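Local coordinates for protein LP04448p (Drosophila melanogaster, PDB 2QK2) that probably binds tubulin through this TOG domain, as part of an XMAP215-family protein (Mini spindles) that tracks growing microtubule plus ends, at residues A127-L131 against E132-E136; K90-S93 against N94-S97. All coordinates share one frame; numbering follows the deposited sequence.

Contact 1: A127-L131 against E132-E136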
ATOM      1  N   ALA A 127       0.319  -1.478  -7.333  1.00 24.15           N
ATOM      2  CA  ALA A 127       0.823  -1.834  -8.651  1.00 26.57           C
ATOM      3  C   ALA A 127      -0.256  -2.411  -9.568  1.00 28.62           C
ATOM      4  O   ALA A 127      -0.136  -2.340 -10.794  1.00 30.88           O
ATOM      5  CB  ALA A 127       1.975  -2.829  -8.508  1.00 24.47           C
ATOM      6  N   SER A 128      -1.310  -2.967  -8.979  1.00 28.07           N
ATOM      7  CA  SER A 128      -2.396  -3.564  -9.754  1.00 26.48           C
ATOM      8  C   SER A 128      -3.551  -2.602  -9.979  1.00 27.03           C
ATOM      9  O   SER A 128      -4.524  -2.944 -10.644  1.00 29.57           O
ATOM     10  CB  SER A 128      -2.933  -4.804  -9.040  1.00 26.82           C
ATOM     11  OG  SER A 128      -3.743  -4.436  -7.929  1.00 25.43           O
ATOM     12  N   THR A 129      -3.461  -1.402  -9.423  1.00 26.38           N
ATOM     13  CA  THR A 129      -4.545  -0.441  -9.573  1.00 26.24           C
ATOM     14  C   THR A 129      -3.976   0.957  -9.855  1.00 26.90           C
ATOM     15  O   THR A 129      -2.923   1.067 -10.485  1.00 28.14           O
ATOM     16  CB  THR A 129      -5.444  -0.477  -8.300  1.00 24.95           C
ATOM     17  OG1 THR A 129      -6.559   0.408  -8.456  1.00 27.44           O
ATOM     18  CG2 THR A 129      -4.644  -0.101  -7.062  1.00 25.37           C
ATOM     19  N   SER A 130      -4.649   2.017  -9.412  1.00 28.00           N
ATOM     20  CA  SER A 130      -4.150   3.376  -9.661  1.00 28.90           C
ATOM     21  C   SER A 130      -4.687   4.373  -8.646  1.00 29.42           C
ATOM     22  O   SER A 130      -5.655   4.084  -7.937  1.00 28.70           O
ATOM     23  CB  SER A 130      -4.565   3.840 -11.057  1.00 30.94           C
ATOM     24  OG  SER A 130      -5.971   4.043 -11.112  1.00 32.05           O
ATOM     25  N   LEU A 131      -4.064   5.550  -8.578  1.00 28.54           N
ATOM     26  CA  LEU A 131      -4.520   6.577  -7.645  1.00 29.10           C
ATOM     27  C   LEU A 131      -5.920   7.033  -8.046  1.00 29.22           C
ATOM     28  O   LEU A 131      -6.755   7.327  -7.193  1.00 29.91           O
ATOM     29  CB  LEU A 131      -3.569   7.782  -7.636  1.00 28.52           C
ATOM     30  CG  LEU A 131      -2.153   7.609  -7.077  1.00 28.86           C
ATOM     31  CD1 LEU A 131      -1.401   8.931  -7.207  1.00 31.17           C
ATOM     32  CD2 LEU A 131      -2.200   7.170  -5.615  1.00 29.54           C
ATOM     33  N   GLU A 132      -6.175   7.090  -9.350  1.00 30.33           N
ATOM     34  CA  GLU A 132      -7.483   7.503  -9.844  1.00 31.28           C
ATOM     35  C   GLU A 132      -8.554   6.564  -9.283  1.00 31.37           C
ATOM     36  O   GLU A 132      -9.583   7.012  -8.770  1.00 31.58           O
ATOM     37  CB  GLU A 132      -7.497   7.470 -11.379  1.00 34.41           C
ATOM     38  CG  GLU A 132      -8.828   7.849 -12.038  1.00 38.02           C
ATOM     39  CD  GLU A 132      -9.278   9.276 -11.735  1.00 41.94           C
ATOM     40  OE1 GLU A 132      -8.475  10.222 -11.896  1.00 43.17           O
ATOM     41  OE2 GLU A 132     -10.450   9.456 -11.343  1.00 44.94           O
ATOM     42  N   ALA A 133      -8.293   5.262  -9.357  1.00 30.49           N
ATOM     43  CA  ALA A 133      -9.241   4.266  -8.863  1.00 30.79           C
ATOM     44  C   ALA A 133      -9.389   4.262  -7.340  1.00 31.75           C
ATOM     45  O   ALA A 133     -10.474   4.003  -6.817  1.00 32.72           O
ATOM     46  CB  ALA A 133      -8.830   2.879  -9.342  1.00 28.41           C
ATOM     47  N   GLN A 134      -8.307   4.566  -6.629  1.00 32.18           N
ATOM     48  CA  GLN A 134      -8.330   4.552  -5.166  1.00 31.06           C
ATOM     49  C   GLN A 134      -8.419   5.915  -4.485  1.00 31.50           C
ATOM     50  O   GLN A 134      -8.320   5.994  -3.261  1.00 31.36           O
ATOM     51  CB  GLN A 134      -7.081   3.838  -4.648  1.00 31.41           C
ATOM     52  CG  GLN A 134      -6.856   2.451  -5.227  1.00 32.85           C
ATOM     53  CD  GLN A 134      -8.061   1.557  -5.044  1.00 34.39           C
ATOM     54  OE1 GLN A 134      -8.662   1.533  -3.973  1.00 36.22           O
ATOM     55  NE2 GLN A 134      -8.421   0.812  -6.087  1.00 35.51           N
ATOM     56  N   GLN A 135      -8.619   6.982  -5.253  1.00 31.59           N
ATOM     57  CA  GLN A 135      -8.661   8.323  -4.667  1.00 32.64           C
ATOM     58  C   GLN A 135      -9.590   8.541  -3.476  1.00 32.09           C
ATOM     59  O   GLN A 135      -9.200   9.184  -2.499  1.00 30.13           O
ATOM     60  CB  GLN A 135      -8.970   9.370  -5.743  1.00 35.23           C
ATOM     61  CG  GLN A 135     -10.235   9.109  -6.534  1.00 36.15           C
ATOM     62  CD  GLN A 135     -10.486  10.184  -7.562  1.00 37.62           C
ATOM     63  OE1 GLN A 135     -10.932  11.282  -7.232  1.00 37.63           O
ATOM     64  NE2 GLN A 135     -10.180   9.881  -8.818  1.00 35.67           N
ATOM     65  N   GLU A 136     -10.812   8.023  -3.542  1.00 32.03           N
ATOM     66  CA  GLU A 136     -11.744   8.211  -2.432  1.00 33.77           C
ATOM     67  C   GLU A 136     -11.211   7.629  -1.128  1.00 32.33           C
ATOM     68  O   GLU A 136     -11.229   8.295  -0.092  1.00 31.89           O
ATOM     69  CB  GLU A 136     -13.105   7.594  -2.754  1.00 38.49           C
ATOM     70  CG  GLU A 136     -13.871   8.322  -3.843  1.00 46.48           C
ATOM     71  CD  GLU A 136     -15.266   7.757  -4.048  1.00 53.08           C
ATOM     72  OE1 GLU A 136     -16.049   7.717  -3.068  1.00 56.05           O
ATOM     73  OE2 GLU A 136     -15.582   7.353  -5.189  1.00 57.69           O
TER

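Contact 2: K90-S93 against N94-S97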
ATOM      1  N   LYS A  90      -1.046  -7.598 -12.262  1.00 30.77           N
ATOM      2  CA  LYS A  90      -2.317  -7.003 -12.677  1.00 32.67           C
ATOM      3  C   LYS A  90      -3.513  -7.919 -12.454  1.00 32.39           C
ATOM      4  O   LYS A  90      -4.649  -7.450 -12.399  1.00 31.17           O
ATOM      5  CB  LYS A  90      -2.266  -6.597 -14.152  1.00 36.34           C
ATOM      6  CG  LYS A  90      -1.178  -5.582 -14.484  1.00 42.61           C
ATOM      7  CD  LYS A  90      -1.463  -4.214 -13.890  1.00 44.50           C
ATOM      8  CE  LYS A  90      -0.328  -3.248 -14.202  1.00 48.28           C
ATOM      9  NZ  LYS A  90      -0.066  -3.154 -15.670  1.00 49.02           N
ATOM     10  N   ARG A  91      -3.267  -9.223 -12.339  1.00 32.29           N
ATOM     11  CA  ARG A  91      -4.351 -10.176 -12.103  1.00 33.15           C
ATOM     12  C   ARG A  91      -4.979  -9.946 -10.725  1.00 31.18           C
ATOM     13  O   ARG A  91      -5.999 -10.549 -10.395  1.00 31.31           O
ATOM     14  CB  ARG A  91      -3.842 -11.623 -12.180  1.00 36.74           C
ATOM     15  CG  ARG A  91      -3.782 -12.249 -13.576  1.00 40.30           C
ATOM     16  CD  ARG A  91      -2.455 -12.011 -14.285  1.00 44.38           C
ATOM     17  NE  ARG A  91      -1.302 -12.534 -13.546  1.00 47.23           N
ATOM     18  CZ  ARG A  91      -1.128 -13.808 -13.197  1.00 48.79           C
ATOM     19  NH1 ARG A  91      -2.036 -14.726 -13.509  1.00 49.54           N
ATOM     20  NH2 ARG A  91      -0.038 -14.166 -12.528  1.00 47.87           N
ATOM     21  N   PHE A  92      -4.373  -9.072  -9.923  1.00 28.72           N
ATOM     22  CA  PHE A  92      -4.892  -8.791  -8.581  1.00 27.49           C
ATOM     23  C   PHE A  92      -5.867  -7.614  -8.574  1.00 26.59           C
ATOM     24  O   PHE A  92      -6.573  -7.390  -7.588  1.00 24.72           O
ATOM     25  CB  PHE A  92      -3.729  -8.490  -7.611  1.00 26.04           C
ATOM     26  CG  PHE A  92      -4.132  -8.509  -6.152  1.00 27.85           C
ATOM     27  CD1 PHE A  92      -4.153  -9.708  -5.435  1.00 25.79           C
ATOM     28  CD2 PHE A  92      -4.534  -7.337  -5.508  1.00 23.47           C
ATOM     29  CE1 PHE A  92      -4.571  -9.740  -4.096  1.00 25.59           C
ATOM     30  CE2 PHE A  92      -4.955  -7.357  -4.175  1.00 27.16           C
ATOM     31  CZ  PHE A  92      -4.974  -8.561  -3.466  1.00 24.12           C
ATOM     32  N   SER A  93      -5.920  -6.879  -9.686  1.00 27.36           N
ATOM     33  CA  SER A  93      -6.764  -5.689  -9.793  1.00 28.36           C
ATOM     34  C   SER A  93      -8.174  -5.780  -9.224  1.00 30.09           C
ATOM     35  O   SER A  93      -8.640  -4.843  -8.576  1.00 28.86           O
ATOM     36  CB  SER A  93      -6.837  -5.211 -11.253  1.00 30.92           C
ATOM     37  OG  SER A  93      -7.543  -6.127 -12.071  1.00 32.12           O
ATOM     38  N   ASN A  94      -8.861  -6.893  -9.457  1.00 31.72           N
ATOM     39  CA  ASN A  94     -10.226  -7.030  -8.955  1.00 34.96           C
ATOM     40  C   ASN A  94     -10.380  -7.087  -7.437  1.00 33.28           C
ATOM     41  O   ASN A  94     -11.473  -6.863  -6.928  1.00 33.29           O
ATOM     42  CB  ASN A  94     -10.909  -8.254  -9.576  1.00 38.58           C
ATOM     43  CG  ASN A  94     -11.444  -7.973 -10.969  1.00 42.79           C
ATOM     44  OD1 ASN A  94     -12.086  -6.945 -11.202  1.00 44.71           O
ATOM     45  ND2 ASN A  94     -11.189  -8.886 -11.901  1.00 43.67           N
ATOM     46  N   TYR A  95      -9.297  -7.380  -6.721  1.00 32.41           N
ATOM     47  CA  TYR A  95      -9.350  -7.456  -5.258  1.00 30.85           C
ATOM     48  C   TYR A  95      -8.821  -6.182  -4.593  1.00 29.90           C
ATOM     49  O   TYR A  95      -9.078  -5.934  -3.412  1.00 29.81           O
ATOM     50  CB  TYR A  95      -8.527  -8.649  -4.759  1.00 30.08           C
ATOM     51  CG  TYR A  95      -8.804  -9.943  -5.493  1.00 30.00           C
ATOM     52  CD1 TYR A  95      -7.866 -10.476  -6.375  1.00 29.33           C
ATOM     53  CD2 TYR A  95     -10.014 -10.621  -5.326  1.00 30.08           C
ATOM     54  CE1 TYR A  95      -8.125 -11.656  -7.079  1.00 32.14           C
ATOM     55  CE2 TYR A  95     -10.286 -11.806  -6.027  1.00 30.08           C
ATOM     56  CZ  TYR A  95      -9.337 -12.315  -6.899  1.00 30.96           C
ATOM     57  OH  TYR A  95      -9.584 -13.483  -7.590  1.00 32.41           O
ATOM     58  N   ALA A  96      -8.096  -5.375  -5.363  1.00 28.49           N
ATOM     59  CA  ALA A  96      -7.481  -4.143  -4.864  1.00 27.64           C
ATOM     60  C   ALA A  96      -8.352  -3.153  -4.085  1.00 28.31           C
ATOM     61  O   ALA A  96      -8.033  -2.808  -2.946  1.00 29.08           O
ATOM     62  CB  ALA A  96      -6.787  -3.414  -6.020  1.00 25.99           C
ATOM     63  N   SER A  97      -9.442  -2.688  -4.684  1.00 27.96           N
ATOM     64  CA  SER A  97     -10.298  -1.704  -4.026  1.00 29.22           C
ATOM     65  C   SER A  97     -10.796  -2.045  -2.623  1.00 30.57           C
ATOM     66  O   SER A  97     -10.909  -1.158  -1.772  1.00 30.70           O
ATOM     67  CB  SER A  97     -11.489  -1.367  -4.920  1.00 30.26           C
ATOM     68  OG  SER A  97     -11.037  -0.747  -6.110  1.00 36.38           O
TER
HETATM   69  O   HOH W   1      -8.306  -9.253 -10.889  1.00 42.49           O
HETATM   70  O   HOH W   2      -7.333 -13.219 -10.115  1.00 42.94           O
HETATM   71  O   HOH W   3     -10.454  -3.770  -7.120  1.00 24.51           O

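Contact 1: A127-L131 against E132-E136
The hydroxyls of Thr-129 and Ser-130 each accept a hydrogen bond from the first turn of helix 131-141. Ser-130, at the N-cap, accepts from the backbone of Ala-133, with OG 3.2 Å from N and an N-H...O angle of 162°; its hydroxyl reaches that amide because chi1 (69°) sets OG between the backbone N and the carbonyl carbon. One residue earlier, Thr-129 OG1 takes a hydrogen bond from Gln-134 NE2 at 3.0 Å, the oxygen lying close to the plane of the amide. The Gln-134 chain folds back at chi2 (-54°) and crosses the threonine at about a right angle. The Ser-130 bond caps the N-terminus of a HEAT-repeat helix, and the Thr-129 to Gln-134 bond lies beside it, where the loop after helix 112-126 turns into helix 131-141. Backbone pairing adds Gln-134 N to Ser-130 O at 3.0 Å, and within the helix Gln-135 NE2 bonds to Glu-132 O at 2.9 Å, on a lone pair in the carbonyl plane. Van der Waals contacts are lighter: Thr-129 CG2 lies 3.8 Å from Gln-134 CG, and Ala-133 CB sits 3.5 Å from Thr-129 OG1. Leu-131 turns from this cap to pack on Leu-177 of helix 171-185.

Contact 2: K90-S93 against N94-S97
Residues 90-92 follow a 3-10 course, and the Phe-92 carbonyl takes part in the turn into helix 93-105: Tyr-95 N bonds to Phe-92 O at 2.9 Å, while Ala-96 N makes only weak bonds to Phe-92 O and Ser-93 O. Water extends the pairing. One molecule donates to Arg-91 O and accepts from Asn-94 N at 2.8 Å; another donates to Ser-93 O at 2.6 Å and accepts from Ser-97 N. Among the side chains, Tyr-95 CB lies over one face of the Phe-92 ring, toward its rim, in a CH-pi contact 4.0 Å from the centroid. The tyrosine ring turns its edge to the same phenylalanine, an edge-to-face pair with centroids 5.4 Å apart and planes at 59°. Phe-92 CG stands anti to the backbone N (chi1 -166°), which carries the ring beneath Tyr-95. With an alanine here the ring is gone, which would probably leave Tyr-95 without its aromatic partner and open a gap toward helices 71-88 and 55-67. Tyr-95 OH bonds to Tyr-54 N, and Arg-91 reaches Leu-49 O and Asn-51 OD1. Phe-92 is buried between Leu-81, Leu-84 and Ala-85 of helix 71-88, Ile-125 of helix 112-126 and Val-58 of helix 55-67.

How the contacts relate
Both contacts lie where a loop enters a HEAT-repeat helix: contact 2 at helix 93-105, contact 1 at helix 131-141. Contact 1 lies nearer the centre of the chain (about 10 Å against 13 Å, between centres). Each is part core, part surface: Phe-92 and Ala-96 are buried and Asn-94 exposed in contact 2, Leu-131 and Gln-134 buried and Ala-133 exposed in contact 1. Contact 2 has an aromatic heart and water bridges along its backbone; contact 1 relies on hydroxyl and amide groups, its Leu-131 packing on helix 171-185. They meet directly: Gln-134 NE2 probably bonds to Ser-97 OG, and Ser-128 packs against Ala-96 and Phe-92. Helix 112-126 adjoins both, supplying Ile-125 to contact 2 and leading into contact 1.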